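Local coordinates for protein maleate cis-trans isomerase (Pseudomonas putida, PDB 4FQ5) that probably catalyses the cis-trans isomerization of maleate to fumarate, at residues I33-N38 against M67-V72; E75-M80 against L104-S109. The protein carries 1 engineered substitution. One frame throughout, in Å; residues are numbered along the deposited sequence.

Contact 1 and contact 2 lie side by side on the maleate pocket, their centres about 10 Å apart. Both touch the ligand. Contact 1 brings Asn38 to one carboxylate. Contact 2 presents the backbone start of helix 104-108 to the other. The loop 67-72 of contact 1 leads into the helix that carries segment 75-80, and the two are tied together. Arg68 O is 2.8 Å from Arg79 NH1, and Lys70 N is 2.9 Å from Glu76 OE2, both probable hydrogen bonds. Alongside these bonds, Met69 packs on Leu77, and Met67 packs on Met80. Cys103, the predicted nucleophile, directly precedes segment 104-109, and Pro35 of contact 1 touches it.

Contact 1: I33-N38 against M67-V72; sequences IVPSSN and MRMKHV. With MAE (maleic acid), chain C.
Pro35 and Met69 meet beside the bound maleate, where two neighbouring strands of a parallel sheet run out into loops. CB of Pro35 lies 3.9 Å from CE of Met69. The same methyl and CG of Pro35 both touch C2 of maleate, CG at 3.7 Å. The Met69 chain is bent at its last torsion (chi3 76°), which turns CE toward the ligand. A type I turn from Pro35 to Asn38 brings in the next group. ND2 of Asn38 donates to O1 of maleate at 2.7 Å. OD1 of the same amide accepts Met41 N, which fixes its rotation.

Behind this layer, a parallel bridge pairs Pro35 with Met67. Met67 N donates to Val34 O at 3.1 Å, and Ser36 N donates to Met67 O at 2.9 Å. Past the strand ends, serine hydroxyls take over. Ser37 OG donates to Met69 O at 2.6 Å and also bonds ND2 of Asn190, a pocket residue that itself binds maleate. Ser36 OG accepts Met69 N at 3.1 Å, with an N-H...O angle of 159°. It also bonds Asp93 of the second subunit, which forms salt bridges with Arg68 and Lys70. With an alanine at Ser36, the N-H of Met69 would probably lose its acceptor, and Asp93 of the second subunit one of its mates.

The extended Met67 chain crosses Ile33 at about a right angle, with SD 3.7 Å from CG2 of Ile33.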
loop_
_atom_site.group_PDB
_atom_site.type_symbol
_atom_site.label_atom_id
_atom_site.label_comp_id
_atom_site.label_asym_id
_atom_site.label_seq_id
_atom_site.Cartn_x
_atom_site.Cartn_y
_atom_site.Cartn_z
ATOM N N ILE A 33 -7.057 21.758 8.717
ATOM C CA ILE A 33 -7.227 22.541 9.950
ATOM C C ILE A 33 -8.098 21.723 10.903
ATOM O O ILE A 33 -9.295 21.573 10.674
ATOM C CB ILE A 33 -7.876 23.924 9.678
ATOM C CG1 ILE A 33 -7.040 24.728 8.671
ATOM C CG2 ILE A 33 -8.068 24.696 10.983
ATOM C CD1 ILE A 33 -7.737 25.964 8.128
ATOM N N VAL A 34 -7.494 21.192 11.965
ATOM C CA VAL A 34 -8.193 20.250 12.846
ATOM C C VAL A 34 -8.257 20.747 14.289
ATOM O O VAL A 34 -7.315 21.391 14.760
ATOM C CB VAL A 34 -7.572 18.819 12.808
ATOM C CG1 VAL A 34 -7.560 18.264 11.390
ATOM C CG2 VAL A 34 -6.160 18.800 13.381
ATOM N N PRO A 35 -9.369 20.443 14.996
ATOM C CA PRO A 35 -9.385 20.640 16.445
ATOM C C PRO A 35 -8.207 19.904 17.069
ATOM O O PRO A 35 -7.846 18.820 16.605
ATOM C CB PRO A 35 -10.707 19.989 16.872
ATOM C CG PRO A 35 -11.585 20.126 15.678
ATOM C CD PRO A 35 -10.669 19.953 14.494
ATOM N N SER A 36 -7.596 20.482 18.098
ATOM C CA SER A 36 -6.385 19.892 18.679
ATOM C C SER A 36 -6.599 18.443 19.162
ATOM O O SER A 36 -5.711 17.591 19.016
ATOM C CB SER A 36 -5.860 20.762 19.820
ATOM O OG SER A 36 -6.792 20.812 20.889
ATOM N N SER A 37 -7.779 18.175 19.721
ATOM C CA SER A 37 -8.112 16.854 20.257
ATOM C C SER A 37 -8.650 15.886 19.195
ATOM O O SER A 37 -8.885 14.708 19.489
ATOM C CB SER A 37 -9.137 16.991 21.376
ATOM O OG SER A 37 -10.310 17.598 20.886
ATOM N N ASN A 38 -8.856 16.386 17.976
ATOM C CA ASN A 38 -9.366 15.555 16.894
ATOM C C ASN A 38 -8.279 14.607 16.389
ATOM O O ASN A 38 -7.153 15.031 16.126
ATOM C CB ASN A 38 -9.927 16.418 15.757
ATOM C CG ASN A 38 -10.653 15.603 14.699
ATOM O OD1 ASN A 38 -10.033 14.905 13.905
ATOM N ND2 ASN A 38 -11.977 15.698 14.681
ATOM N N MET A 67 -6.172 23.934 16.051
ATOM C CA MET A 67 -6.878 24.976 16.791
ATOM C C MET A 67 -7.466 24.315 18.040
ATOM O O MET A 67 -8.219 23.347 17.939
ATOM C CB MET A 67 -7.974 25.601 15.917
ATOM C CG MET A 67 -8.777 24.603 15.083
ATOM S SD MET A 67 -10.029 25.384 14.055
ATOM C CE MET A 67 -11.019 23.985 13.583
ATOM N N ARG A 68 -7.102 24.815 19.213
ATOM C CA ARG A 68 -7.403 24.118 20.463
ATOM C C ARG A 68 -8.885 23.975 20.779
ATOM O O ARG A 68 -9.633 24.950 20.754
ATOM C CB ARG A 68 -6.689 24.757 21.647
ATOM C CG ARG A 68 -5.282 24.230 21.861
ATOM C CD ARG A 68 -4.829 24.484 23.286
ATOM N NE ARG A 68 -4.949 23.295 24.125
ATOM C CZ ARG A 68 -4.950 23.308 25.454
ATOM N NH1 ARG A 68 -4.852 24.455 26.115
ATOM N NH2 ARG A 68 -5.046 22.172 26.123
ATOM N N MET A 69 -9.281 22.735 21.053
ATOM C CA MET A 69 -10.591 22.401 21.613
ATOM C C MET A 69 -10.520 21.009 22.227
ATOM O O MET A 69 -9.978 20.087 21.616
ATOM C CB MET A 69 -11.698 22.439 20.557
ATOM C CG MET A 69 -13.008 21.851 21.068
ATOM S SD MET A 69 -14.399 22.000 19.951
ATOM C CE MET A 69 -14.014 20.722 18.751
ATOM N N LYS A 70 -11.066 20.872 23.432
ATOM C CA LYS A 70 -11.110 19.598 24.146
ATOM C C LYS A 70 -12.550 19.133 24.369
ATOM O O LYS A 70 -12.809 17.939 24.458
ATOM C CB LYS A 70 -10.394 19.710 25.491
ATOM C CG LYS A 70 -8.914 20.064 25.398
ATOM C CD LYS A 70 -8.336 20.393 26.765
ATOM C CE LYS A 70 -8.018 19.143 27.573
ATOM N NZ LYS A 70 -6.882 18.361 26.995
ATOM N N HIS A 71 -13.478 20.085 24.466
ATOM C CA HIS A 71 -14.887 19.783 24.707
ATOM C C HIS A 71 -15.745 20.527 23.746
ATOM O O HIS A 71 -15.536 21.719 23.509
ATOM C CB HIS A 71 -15.282 20.103 26.149
ATOM C CG HIS A 71 -14.464 19.355 27.173
ATOM N ND1 HIS A 71 -14.841 18.166 27.673
ATOM C CD2 HIS A 71 -13.232 19.656 27.758
ATOM C CE1 HIS A 71 -13.908 17.731 28.545
ATOM N NE2 HIS A 71 -12.923 18.645 28.589
ATOM N N VAL A 72 -16.717 19.822 23.175
ATOM C CA VAL A 72 -17.550 20.369 22.111
ATOM C C VAL A 72 -18.719 21.135 22.732
ATOM O O VAL A 72 -19.825 20.602 22.881
ATOM C CB VAL A 72 -18.039 19.267 21.139
ATOM C CG1 VAL A 72 -18.690 19.883 19.908
ATOM C CG2 VAL A 72 -16.877 18.363 20.725
HETATM C C1 MAE C . -14.807 17.364 15.791
HETATM O O1 MAE C . -13.700 17.020 16.233
HETATM O O2 MAE C . -15.699 16.565 15.470
HETATM C C2 MAE C . -15.077 18.805 15.674
HETATM C C3 MAE C . -16.056 19.330 14.960
HETATM C C4 MAE C . -17.022 18.561 14.144
HETATM O O3 MAE C . -18.198 18.551 14.496
HETATM O O4 MAE C . -16.675 17.976 13.111
#

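Contact 2: E75-M80 against L104-S109; sequences EELARM and LVAIMS. With MAE (maleic acid), chain C.
Leu77 buries the largest share of this contact, pressing from helix 74-81 onto Val105 and Ala106 of the short helix 104-108. The helix segments cross almost squarely, at -85°, with their axes 9.2 Å apart. CG of Leu77 sits 3.8 Å from CA of Ala106, so the leucine packs on the backbone as well as on side chains. Its two methyls fork round one branch of Val105: CD1 and CD2 of Leu77 are each 3.9 Å from CG1 of Val105. The modelled leucine has CD1 nearly eclipsing CA (chi2 4°), so its exact rotamer is doubtful.

Ala106 is the second element. Its CB meets CD1 of Leu77 and also the methyl of Met80. CE of Met80 comes to 3.3 Å from CB of Ala106, tighter than usual carbon packing. The side chain of Ala106 also lies close to that of Cys103, the predicted nucleophile.

Val105 joins the helix packing to the ligand. Its CG1 stands between the backbone N and the carbonyl carbon (chi1 76°). From there CG1 touches Leu77 and lies 3.4 Å from O3 of maleate. The Val105 side chain also touches Tyr160, another pocket residue. At the edge of the contact, Ser109 OG lies 3.8 Å from CD2 of Leu77 and bonds weakly back to Val105 O.

The helix start faces one maleate carboxylate. Leu104 N donates weakly to O4 of maleate at 3.1 Å, and Val105 N donates weakly to O3 of maleate at 3.4 Å. The joint between the helices is almost wholly apolar, while the amino end of helix 104-108 would probably help to stabilise the negative charge of the substrate.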
loop_
_atom_site.group_PDB
_atom_site.type_symbol
_atom_site.label_atom_id
_atom_site.label_comp_id
_atom_site.label_asym_id
_atom_site.label_seq_id
_atom_site.Cartn_x
_atom_site.Cartn_y
_atom_site.Cartn_z
ATOM N N GLU A 75 -18.922 27.653 23.677
ATOM C CA GLU A 75 -17.799 28.492 24.106
ATOM C C GLU A 75 -16.470 28.010 23.506
ATOM O O GLU A 75 -15.679 28.816 23.001
ATOM C CB GLU A 75 -17.716 28.542 25.638
ATOM C CG GLU A 75 -16.408 29.077 26.203
ATOM C CD GLU A 75 -16.085 28.502 27.573
ATOM O OE1 GLU A 75 -15.061 27.795 27.696
ATOM O OE2 GLU A 75 -16.857 28.741 28.527
ATOM N N GLU A 76 -16.227 26.704 23.564
ATOM C CA GLU A 76 -14.988 26.157 23.019
ATOM C C GLU A 76 -14.949 26.253 21.496
ATOM O O GLU A 76 -13.910 26.571 20.928
ATOM C CB GLU A 76 -14.734 24.730 23.507
ATOM C CG GLU A 76 -14.296 24.650 24.965
ATOM C CD GLU A 76 -13.338 23.503 25.243
ATOM O OE1 GLU A 76 -13.384 22.937 26.352
ATOM O OE2 GLU A 76 -12.524 23.162 24.364
ATOM N N LEU A 77 -16.092 26.006 20.853
ATOM C CA LEU A 77 -16.239 26.134 19.399
ATOM C C LEU A 77 -15.938 27.557 18.904
ATOM O O LEU A 77 -15.191 27.740 17.938
ATOM C CB LEU A 77 -17.654 25.723 18.969
ATOM C CG LEU A 77 -18.031 24.329 18.420
ATOM C CD1 LEU A 77 -16.905 23.307 18.404
ATOM C CD2 LEU A 77 -19.261 23.772 19.120
ATOM N N ALA A 78 -16.528 28.553 19.567
ATOM C CA ALA A 78 -16.336 29.961 19.200
ATOM C C ALA A 78 -14.872 30.381 19.344
ATOM O O ALA A 78 -14.315 31.017 18.447
ATOM C CB ALA A 78 -17.249 30.864 20.028
ATOM N N ARG A 79 -14.253 30.004 20.459
ATOM C CA ARG A 79 -12.836 30.289 20.698
ATOM C C ARG A 79 -11.950 29.616 19.648
ATOM O O ARG A 79 -11.046 30.241 19.092
ATOM C CB ARG A 79 -12.420 29.818 22.089
ATOM C CG ARG A 79 -11.109 30.425 22.573
ATOM C CD ARG A 79 -10.204 29.377 23.198
ATOM N NE ARG A 79 -9.780 28.377 22.213
ATOM C CZ ARG A 79 -8.721 28.496 21.411
ATOM N NH1 ARG A 79 -8.435 27.526 20.554
ATOM N NH2 ARG A 79 -7.950 29.578 21.456
ATOM N N MET A 80 -12.229 28.340 19.385
ATOM C CA MET A 80 -11.477 27.559 18.406
ATOM C C MET A 80 -11.499 28.200 17.018
ATOM O O MET A 80 -10.451 28.328 16.368
ATOM C CB MET A 80 -12.018 26.129 18.332
ATOM C CG MET A 80 -11.169 25.190 17.491
ATOM S SD MET A 80 -11.988 23.634 17.092
ATOM C CE MET A 80 -13.436 24.192 16.205
ATOM N N LEU A 104 -17.220 20.545 11.436
ATOM C CA LEU A 104 -18.549 20.866 10.911
ATOM C C LEU A 104 -19.354 21.765 11.848
ATOM O O LEU A 104 -19.897 22.776 11.421
ATOM C CB LEU A 104 -19.312 19.556 10.652
ATOM C CG LEU A 104 -20.785 19.310 10.262
ATOM C CD1 LEU A 104 -21.833 20.107 11.034
ATOM C CD2 LEU A 104 -21.031 19.387 8.767
ATOM N N VAL A 105 -19.432 21.383 13.119
ATOM C CA VAL A 105 -20.290 22.083 14.070
ATOM C C VAL A 105 -19.767 23.487 14.430
ATOM O O VAL A 105 -20.548 24.387 14.738
ATOM C CB VAL A 105 -20.597 21.217 15.318
ATOM C CG1 VAL A 105 -19.407 21.155 16.272
ATOM C CG2 VAL A 105 -21.848 21.720 16.019
ATOM N N ALA A 106 -18.451 23.664 14.374
ATOM C CA ALA A 106 -17.827 24.953 14.663
ATOM C C ALA A 106 -18.267 25.991 13.637
ATOM O O ALA A 106 -18.556 27.140 13.982
ATOM C CB ALA A 106 -16.316 24.814 14.661
ATOM N N ILE A 107 -18.324 25.579 12.376
ATOM C CA ILE A 107 -18.811 26.443 11.313
ATOM C C ILE A 107 -20.311 26.725 11.474
ATOM O O ILE A 107 -20.727 27.884 11.507
ATOM C CB ILE A 107 -18.508 25.853 9.917
ATOM C CG1 ILE A 107 -16.998 25.877 9.617
ATOM C CG2 ILE A 107 -19.314 26.562 8.836
ATOM C CD1 ILE A 107 -16.323 27.230 9.761
ATOM N N MET A 108 -21.109 25.669 11.593
ATOM C CA MET A 108 -22.560 25.826 11.687
ATOM C C MET A 108 -22.994 26.594 12.949
ATOM O O MET A 108 -23.957 27.353 12.904
ATOM C CB MET A 108 -23.281 24.473 11.543
ATOM C CG MET A 108 -23.092 23.817 10.173
ATOM S SD MET A 108 -24.206 22.428 9.855
ATOM C CE MET A 108 -23.778 21.979 8.180
ATOM N N SER A 109 -22.263 26.413 14.051
ATOM C CA SER A 109 -22.492 27.140 15.311
ATOM C C SER A 109 -22.436 28.664 15.196
ATOM O O SER A 109 -22.947 29.372 16.063
ATOM C CB SER A 109 -21.441 26.738 16.348
ATOM O OG SER A 109 -21.825 25.567 17.028
HETATM C C1 MAE C . -14.807 17.364 15.791
HETATM O O1 MAE C . -13.700 17.020 16.233
HETATM O O2 MAE C . -15.699 16.565 15.470
HETATM C C2 MAE C . -15.077 18.805 15.674
HETATM C C3 MAE C . -16.056 19.330 14.960
HETATM C C4 MAE C . -17.022 18.561 14.144
HETATM O O3 MAE C . -18.198 18.551 14.496
HETATM O O4 MAE C . -16.675 17.976 13.111
#